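Local coordinates for protein acyl-CoA dehydrogenase (Thermus thermophilus, PDB 2Z1Q) that probably oxidises saturated acyl-CoA thioesters to their 2,3-dehydro forms, using FAD as cofactor and passing the electrons to an acceptor, at residues A271-Y285 / L362-Y376. Sequence-based numbering, arbitrary orientation.
Sequences AVGGAKRALELSAQY and LDYVVDEGVQIHGGY. With FAD (flavin-adenine dinucleotide), chain C.
With chi1 at -169°, Tyr-285 swings its ring away from its own backbone N and over His-373, whose CG is anti to the carbonyl carbon (chi1 -65°). The two rings meet in an offset stack, centroids 4.4 Å apart and planes at 14°. CB of Tyr-285 also lies over the imidazole face as a CH-pi contact. ND1 of His-373 donates to Gly-369 O at 2.7 Å, and a water links NE2 to Leu-281 O, fixing the ring's rotation. With an alanine here instead of His-373, one face of the Tyr-285 ring would probably lose its stacking partner, and Gly-369 O its side-chain donor. The axes of 271-285 and 362-372 run nearly parallel and approach to 8.8 Å, within the C-terminal helical domain of the acyl-CoA dehydrogenase fold. A CB at Gly-369 would run into Ser-282 OG, which is bonded back to Ala-278 O and lies 3.1 Å from Gly-369 CA. One to two turns earlier in both helices, Val-365 CG1 packs on Ala-278 CB at 3.7 Å and Leu-362 CD1 on Ala-275. Past Ile-372 the chain turns through Gly-374, of positive phi, and Gly-375 N donates to pyrophosphate oxygen O1P; Arg-289 NE is also hydrogen-bonded to the FAD.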
loop_
_atom_site.group_PDB
_atom_site.type_symbol
_atom_site.label_atom_id
_atom_site.label_comp_id
_atom_site.label_asym_id
_atom_site.label_seq_id
_atom_site.Cartn_x
_atom_site.Cartn_y
_atom_site.Cartn_z
ATOM N N ALA B 271 3.592 7.084 -13.931
ATOM C CA ALA B 271 2.848 6.112 -13.135
ATOM C C ALA B 271 2.045 5.162 -14.028
ATOM O O ALA B 271 1.995 3.948 -13.777
ATOM C CB ALA B 271 1.916 6.831 -12.156
ATOM N N VAL B 272 1.419 5.699 -15.072
ATOM C CA VAL B 272 0.650 4.864 -15.976
ATOM C C VAL B 272 1.594 3.815 -16.564
ATOM O O VAL B 272 1.280 2.624 -16.565
ATOM C CB VAL B 272 -0.016 5.727 -17.071
ATOM C CG1 VAL B 272 -0.519 4.855 -18.200
ATOM C CG2 VAL B 272 -1.181 6.528 -16.447
ATOM N N GLY B 273 2.766 4.242 -17.033
ATOM C CA GLY B 273 3.716 3.290 -17.578
ATOM C C GLY B 273 4.136 2.234 -16.572
ATOM O O GLY B 273 4.175 1.046 -16.888
ATOM N N GLY B 274 4.466 2.651 -15.353
ATOM C CA GLY B 274 4.887 1.679 -14.359
ATOM C C GLY B 274 3.795 0.676 -14.073
ATOM O O GLY B 274 4.053 -0.529 -13.939
ATOM N N ALA B 275 2.566 1.165 -13.990
ATOM C CA ALA B 275 1.428 0.305 -13.722
ATOM C C ALA B 275 1.335 -0.780 -14.802
ATOM O O ALA B 275 1.186 -1.965 -14.478
ATOM C CB ALA B 275 0.151 1.136 -13.656
ATOM N N LYS B 276 1.456 -0.389 -16.071
ATOM C CA LYS B 276 1.403 -1.354 -17.168
ATOM C C LYS B 276 2.463 -2.432 -16.980
ATOM O O LYS B 276 2.188 -3.622 -17.146
ATOM C CB LYS B 276 1.634 -0.665 -18.525
ATOM C CG LYS B 276 0.534 0.300 -18.945
ATOM C CD LYS B 276 0.827 0.927 -20.302
ATOM C CE LYS B 276 -0.350 1.759 -20.796
ATOM N NZ LYS B 276 -0.047 2.462 -22.080
ATOM N N ARG B 277 3.679 -2.027 -16.628
ATOM C CA ARG B 277 4.744 -3.002 -16.436
ATOM C C ARG B 277 4.387 -3.971 -15.324
ATOM O O ARG B 277 4.562 -5.183 -15.468
ATOM C CB ARG B 277 6.063 -2.313 -16.085
ATOM C CG ARG B 277 6.397 -1.172 -16.993
ATOM C CD ARG B 277 6.445 -1.636 -18.436
ATOM N NE ARG B 277 5.990 -0.584 -19.333
ATOM C CZ ARG B 277 6.626 0.566 -19.524
ATOM N NH1 ARG B 277 7.757 0.822 -18.877
ATOM N NH2 ARG B 277 6.118 1.468 -20.350
ATOM N N ALA B 278 3.907 -3.430 -14.207
ATOM C CA ALA B 278 3.532 -4.269 -13.074
ATOM C C ALA B 278 2.421 -5.223 -13.509
ATOM O O ALA B 278 2.352 -6.361 -13.036
ATOM C CB ALA B 278 3.061 -3.401 -11.905
ATOM N N LEU B 279 1.558 -4.753 -14.411
ATOM C CA LEU B 279 0.462 -5.584 -14.903
ATOM C C LEU B 279 1.010 -6.711 -15.780
ATOM O O LEU B 279 0.570 -7.852 -15.662
ATOM C CB LEU B 279 -0.546 -4.739 -15.700
ATOM C CG LEU B 279 -2.037 -5.134 -15.664
ATOM C CD1 LEU B 279 -2.784 -4.396 -16.767
ATOM C CD2 LEU B 279 -2.211 -6.618 -15.864
ATOM N N GLU B 280 1.974 -6.399 -16.647
ATOM C CA GLU B 280 2.579 -7.419 -17.511
ATOM C C GLU B 280 3.155 -8.512 -16.624
ATOM O O GLU B 280 2.930 -9.705 -16.857
ATOM C CB GLU B 280 3.704 -6.824 -18.371
ATOM C CG GLU B 280 3.267 -5.669 -19.251
ATOM C CD GLU B 280 4.407 -5.086 -20.075
ATOM O OE1 GLU B 280 4.158 -4.118 -20.829
ATOM O OE2 GLU B 280 5.547 -5.595 -19.973
ATOM N N LEU B 281 3.905 -8.096 -15.604
ATOM C CA LEU B 281 4.511 -9.037 -14.670
ATOM C C LEU B 281 3.436 -9.882 -13.988
ATOM O O LEU B 281 3.577 -11.098 -13.879
ATOM C CB LEU B 281 5.338 -8.310 -13.591
ATOM C CG LEU B 281 6.638 -7.602 -14.000
ATOM C CD1 LEU B 281 7.243 -6.900 -12.787
ATOM C CD2 LEU B 281 7.628 -8.602 -14.565
ATOM N N SER B 282 2.369 -9.231 -13.530
ATOM C CA SER B 282 1.284 -9.931 -12.840
ATOM C C SER B 282 0.557 -10.909 -13.774
ATOM O O SER B 282 0.286 -12.054 -13.394
ATOM C CB SER B 282 0.272 -8.926 -12.279
ATOM O OG SER B 282 0.868 -8.057 -11.338
ATOM N N ALA B 283 0.251 -10.450 -14.987
ATOM C CA ALA B 283 -0.448 -11.287 -15.969
ATOM C C ALA B 283 0.405 -12.495 -16.314
ATOM O O ALA B 283 -0.073 -13.625 -16.334
ATOM C CB ALA B 283 -0.735 -10.490 -17.231
ATOM N N GLN B 284 1.677 -12.243 -16.586
ATOM C CA GLN B 284 2.588 -13.321 -16.936
ATOM C C GLN B 284 2.698 -14.351 -15.842
ATOM O O GLN B 284 2.645 -15.556 -16.111
ATOM C CB GLN B 284 3.967 -12.755 -17.255
ATOM C CG GLN B 284 3.963 -11.934 -18.517
ATOM C CD GLN B 284 5.221 -11.122 -18.693
ATOM O OE1 GLN B 284 5.481 -10.608 -19.775
ATOM N NE2 GLN B 284 6.008 -10.989 -17.624
ATOM N N TYR B 285 2.860 -13.885 -14.606
ATOM C CA TYR B 285 2.980 -14.795 -13.481
ATOM C C TYR B 285 1.665 -15.553 -13.269
ATOM O O TYR B 285 1.688 -16.747 -12.957
ATOM C CB TYR B 285 3.370 -14.036 -12.206
ATOM C CG TYR B 285 3.759 -14.944 -11.067
ATOM C CD1 TYR B 285 4.983 -15.618 -11.073
ATOM C CD2 TYR B 285 2.884 -15.175 -10.013
ATOM C CE1 TYR B 285 5.324 -16.503 -10.053
ATOM C CE2 TYR B 285 3.212 -16.070 -8.980
ATOM C CZ TYR B 285 4.434 -16.725 -9.010
ATOM O OH TYR B 285 4.768 -17.592 -7.997
ATOM N N LEU B 362 -1.068 3.394 -9.746
ATOM C CA LEU B 362 0.168 2.588 -9.709
ATOM C C LEU B 362 0.335 1.915 -8.332
ATOM O O LEU B 362 0.670 0.735 -8.251
ATOM C CB LEU B 362 1.404 3.465 -10.014
ATOM C CG LEU B 362 2.754 2.760 -9.810
ATOM C CD1 LEU B 362 2.840 1.607 -10.772
ATOM C CD2 LEU B 362 3.926 3.713 -10.009
ATOM N N ASP B 363 0.075 2.660 -7.262
ATOM C CA ASP B 363 0.176 2.135 -5.900
ATOM C C ASP B 363 -0.644 0.846 -5.808
ATOM O O ASP B 363 -0.145 -0.209 -5.388
ATOM C CB ASP B 363 -0.357 3.195 -4.923
ATOM C CG ASP B 363 -0.289 2.764 -3.461
ATOM O OD1 ASP B 363 0.696 3.106 -2.760
ATOM O OD2 ASP B 363 -1.227 2.078 -3.012
ATOM N N TYR B 364 -1.903 0.934 -6.221
ATOM C CA TYR B 364 -2.794 -0.214 -6.217
ATOM C C TYR B 364 -2.276 -1.356 -7.087
ATOM O O TYR B 364 -2.259 -2.506 -6.653
ATOM C CB TYR B 364 -4.189 0.173 -6.707
ATOM C CG TYR B 364 -5.106 -1.015 -6.858
ATOM C CD1 TYR B 364 -5.748 -1.565 -5.754
ATOM C CD2 TYR B 364 -5.305 -1.608 -8.104
ATOM C CE1 TYR B 364 -6.571 -2.684 -5.877
ATOM C CE2 TYR B 364 -6.130 -2.731 -8.245
ATOM C CZ TYR B 364 -6.758 -3.260 -7.126
ATOM O OH TYR B 364 -7.575 -4.357 -7.255
ATOM N N VAL B 365 -1.857 -1.032 -8.311
ATOM C CA VAL B 365 -1.357 -2.028 -9.254
ATOM C C VAL B 365 -0.096 -2.751 -8.740
ATOM O O VAL B 365 -0.020 -3.981 -8.795
ATOM C CB VAL B 365 -1.119 -1.370 -10.657
ATOM C CG1 VAL B 365 -0.497 -2.362 -11.635
ATOM C CG2 VAL B 365 -2.467 -0.868 -11.203
ATOM N N VAL B 366 0.893 -2.022 -8.232
ATOM C CA VAL B 366 2.068 -2.744 -7.731
ATOM C C VAL B 366 1.724 -3.559 -6.485
ATOM O O VAL B 366 2.293 -4.615 -6.264
ATOM C CB VAL B 366 3.280 -1.809 -7.421
ATOM C CG1 VAL B 366 3.727 -1.134 -8.699
ATOM C CG2 VAL B 366 2.927 -0.784 -6.351
ATOM N N ASP B 367 0.763 -3.101 -5.692
ATOM C CA ASP B 367 0.391 -3.822 -4.477
ATOM C C ASP B 367 -0.249 -5.173 -4.767
ATOM O O ASP B 367 0.133 -6.185 -4.182
ATOM C CB ASP B 367 -0.542 -2.953 -3.631
ATOM C CG ASP B 367 -0.815 -3.555 -2.278
ATOM O OD1 ASP B 367 0.144 -4.006 -1.622
ATOM O OD2 ASP B 367 -1.991 -3.578 -1.868
ATOM N N GLU B 368 -1.206 -5.183 -5.689
ATOM C CA GLU B 368 -1.877 -6.414 -6.070
ATOM C C GLU B 368 -0.905 -7.234 -6.897
ATOM O O GLU B 368 -1.010 -8.454 -6.947
ATOM C CB GLU B 368 -3.128 -6.110 -6.894
ATOM C CG GLU B 368 -4.234 -5.443 -6.091
ATOM C CD GLU B 368 -4.651 -6.261 -4.884
ATOM O OE1 GLU B 368 -4.399 -7.481 -4.851
ATOM O OE2 GLU B 368 -5.250 -5.673 -3.962
ATOM N N GLY B 369 0.040 -6.566 -7.550
ATOM C CA GLY B 369 1.023 -7.289 -8.332
ATOM C C GLY B 369 1.832 -8.124 -7.355
ATOM O O GLY B 369 2.104 -9.298 -7.586
ATOM N N VAL B 370 2.223 -7.513 -6.242
ATOM C CA VAL B 370 2.971 -8.251 -5.235
ATOM C C VAL B 370 2.088 -9.400 -4.741
ATOM O O VAL B 370 2.534 -10.539 -4.649
ATOM C CB VAL B 370 3.352 -7.347 -4.016
ATOM C CG1 VAL B 370 3.933 -8.191 -2.882
ATOM C CG2 VAL B 370 4.365 -6.309 -4.439
ATOM N N GLN B 371 0.830 -9.106 -4.437
ATOM C CA GLN B 371 -0.057 -10.149 -3.921
ATOM C C GLN B 371 -0.157 -11.347 -4.868
ATOM O O GLN B 371 -0.084 -12.488 -4.432
ATOM C CB GLN B 371 -1.452 -9.569 -3.640
ATOM C CG GLN B 371 -2.298 -10.455 -2.734
ATOM C CD GLN B 371 -1.736 -10.589 -1.316
ATOM O OE1 GLN B 371 -2.190 -11.426 -0.550
ATOM N NE2 GLN B 371 -0.757 -9.765 -0.968
ATOM N N ILE B 372 -0.308 -11.078 -6.160
ATOM C CA ILE B 372 -0.400 -12.111 -7.189
ATOM C C ILE B 372 0.808 -13.063 -7.141
ATOM O O ILE B 372 0.646 -14.269 -7.335
ATOM C CB ILE B 372 -0.544 -11.419 -8.590
ATOM C CG1 ILE B 372 -1.953 -10.831 -8.719
ATOM C CG2 ILE B 372 -0.318 -12.407 -9.728
ATOM C CD1 ILE B 372 -2.154 -10.058 -9.992
ATOM N N HIS B 373 2.002 -12.541 -6.837
ATOM C CA HIS B 373 3.221 -13.373 -6.756
ATOM C C HIS B 373 3.443 -14.068 -5.424
ATOM O O HIS B 373 4.467 -14.731 -5.224
ATOM C CB HIS B 373 4.485 -12.543 -7.026
ATOM C CG HIS B 373 4.566 -11.995 -8.412
ATOM N ND1 HIS B 373 3.692 -11.038 -8.879
ATOM C CD2 HIS B 373 5.434 -12.238 -9.420
ATOM C CE1 HIS B 373 4.021 -10.709 -10.114
ATOM N NE2 HIS B 373 5.075 -11.421 -10.466
ATOM N N GLY B 374 2.502 -13.894 -4.505
ATOM C CA GLY B 374 2.641 -14.511 -3.199
ATOM C C GLY B 374 3.951 -14.168 -2.520
ATOM O O GLY B 374 4.369 -13.004 -2.511
ATOM N N GLY B 375 4.608 -15.177 -1.953
ATOM C CA GLY B 375 5.873 -14.938 -1.276
ATOM C C GLY B 375 6.924 -14.337 -2.188
ATOM O O GLY B 375 7.661 -13.413 -1.799
ATOM N N TYR B 376 6.991 -14.831 -3.417
ATOM C CA TYR B 376 7.969 -14.342 -4.370
ATOM C C TYR B 376 7.863 -12.849 -4.639
ATOM O O TYR B 376 8.829 -12.239 -5.101
ATOM C CB TYR B 376 7.863 -15.120 -5.676
ATOM C CG TYR B 376 7.956 -16.609 -5.454
ATOM C CD1 TYR B 376 6.827 -17.353 -5.117
ATOM C CD2 TYR B 376 9.183 -17.269 -5.532
ATOM C CE1 TYR B 376 6.915 -18.722 -4.862
ATOM C CE2 TYR B 376 9.285 -18.631 -5.279
ATOM C CZ TYR B 376 8.150 -19.353 -4.943
ATOM O OH TYR B 376 8.268 -20.699 -4.669
HETATM P PA FAD C . 1.789 -18.140 -5.080
HETATM O O1A FAD C . 2.720 -17.172 -4.552
HETATM O O2A FAD C . 2.185 -19.662 -5.383
HETATM O O5B FAD C . 0.258 -17.833 -4.858
HETATM C C5B FAD C . -0.192 -16.837 -5.764
HETATM C C4B FAD C . -1.658 -16.857 -5.501
HETATM O O4B FAD C . -2.266 -17.410 -4.384
HETATM C C3B FAD C . -2.600 -15.688 -6.028
HETATM O O3B FAD C . -2.894 -15.878 -7.420
HETATM C C2B FAD C . -3.762 -16.018 -5.015
HETATM O O2B FAD C . -5.077 -15.599 -5.424
HETATM C C1B FAD C . -3.430 -17.459 -5.121
HETATM N N9A FAD C . -4.378 -18.503 -4.792
HETATM C C8A FAD C . -3.953 -19.754 -4.422
HETATM N N7A FAD C . -4.946 -20.533 -4.221
HETATM C C5A FAD C . -6.092 -19.849 -4.415
HETATM C C6A FAD C . -7.475 -20.164 -4.327
HETATM N N6A FAD C . -7.859 -21.434 -3.958
HETATM N N1A FAD C . -8.384 -19.182 -4.601
HETATM C C2A FAD C . -8.010 -17.960 -4.977
HETATM N N3A FAD C . -6.731 -17.639 -5.077
HETATM C C4A FAD C . -5.733 -18.526 -4.800
HETATM N N1 FAD C . 6.910 -21.407 4.824
HETATM C C2 FAD C . 7.092 -22.355 5.748
HETATM O O2 FAD C . 6.680 -23.485 5.508
HETATM N N3 FAD C . 7.730 -22.126 6.933
HETATM C C4 FAD C . 8.239 -20.885 7.260
HETATM O O4 FAD C . 8.814 -20.685 8.311
HETATM C C4X FAD C . 8.090 -19.802 6.272
HETATM N N5 FAD C . 8.572 -18.569 6.458
HETATM C C5X FAD C . 8.469 -17.606 5.505
HETATM C C6 FAD C . 9.049 -16.294 5.699
HETATM C C7 FAD C . 8.960 -15.335 4.679
HETATM C C7M FAD C . 9.607 -13.984 4.892
HETATM C C8 FAD C . 8.267 -15.623 3.460
HETATM C C8M FAD C . 8.162 -14.605 2.345
HETATM C C9 FAD C . 7.691 -16.871 3.264
HETATM C C9A FAD C . 7.768 -17.883 4.281
HETATM N N10 FAD C . 7.226 -19.172 4.050
HETATM C C10 FAD C . 7.359 -20.151 4.994
HETATM C "C1'" FAD C . 6.564 -19.373 2.776
HETATM C "C2'" FAD C . 5.034 -19.306 2.771
HETATM O "O2'" FAD C . 4.452 -20.390 3.504
HETATM C "C3'" FAD C . 4.748 -19.397 1.324
HETATM O "O3'" FAD C . 5.365 -18.244 0.687
HETATM C "C4'" FAD C . 3.296 -19.359 0.961
HETATM O "O4'" FAD C . 2.567 -20.459 1.521
HETATM C "C5'" FAD C . 3.409 -19.384 -0.527
HETATM O "O5'" FAD C . 2.252 -19.280 -1.204
HETATM P P FAD C . 2.850 -19.078 -2.685
HETATM O O1P FAD C . 3.833 -17.976 -2.657
HETATM O O2P FAD C . 3.589 -20.449 -3.177
HETATM O O3P FAD C . 1.521 -18.684 -3.553
HETATM O O HOH W 1 6.354 -12.404 -13.079
#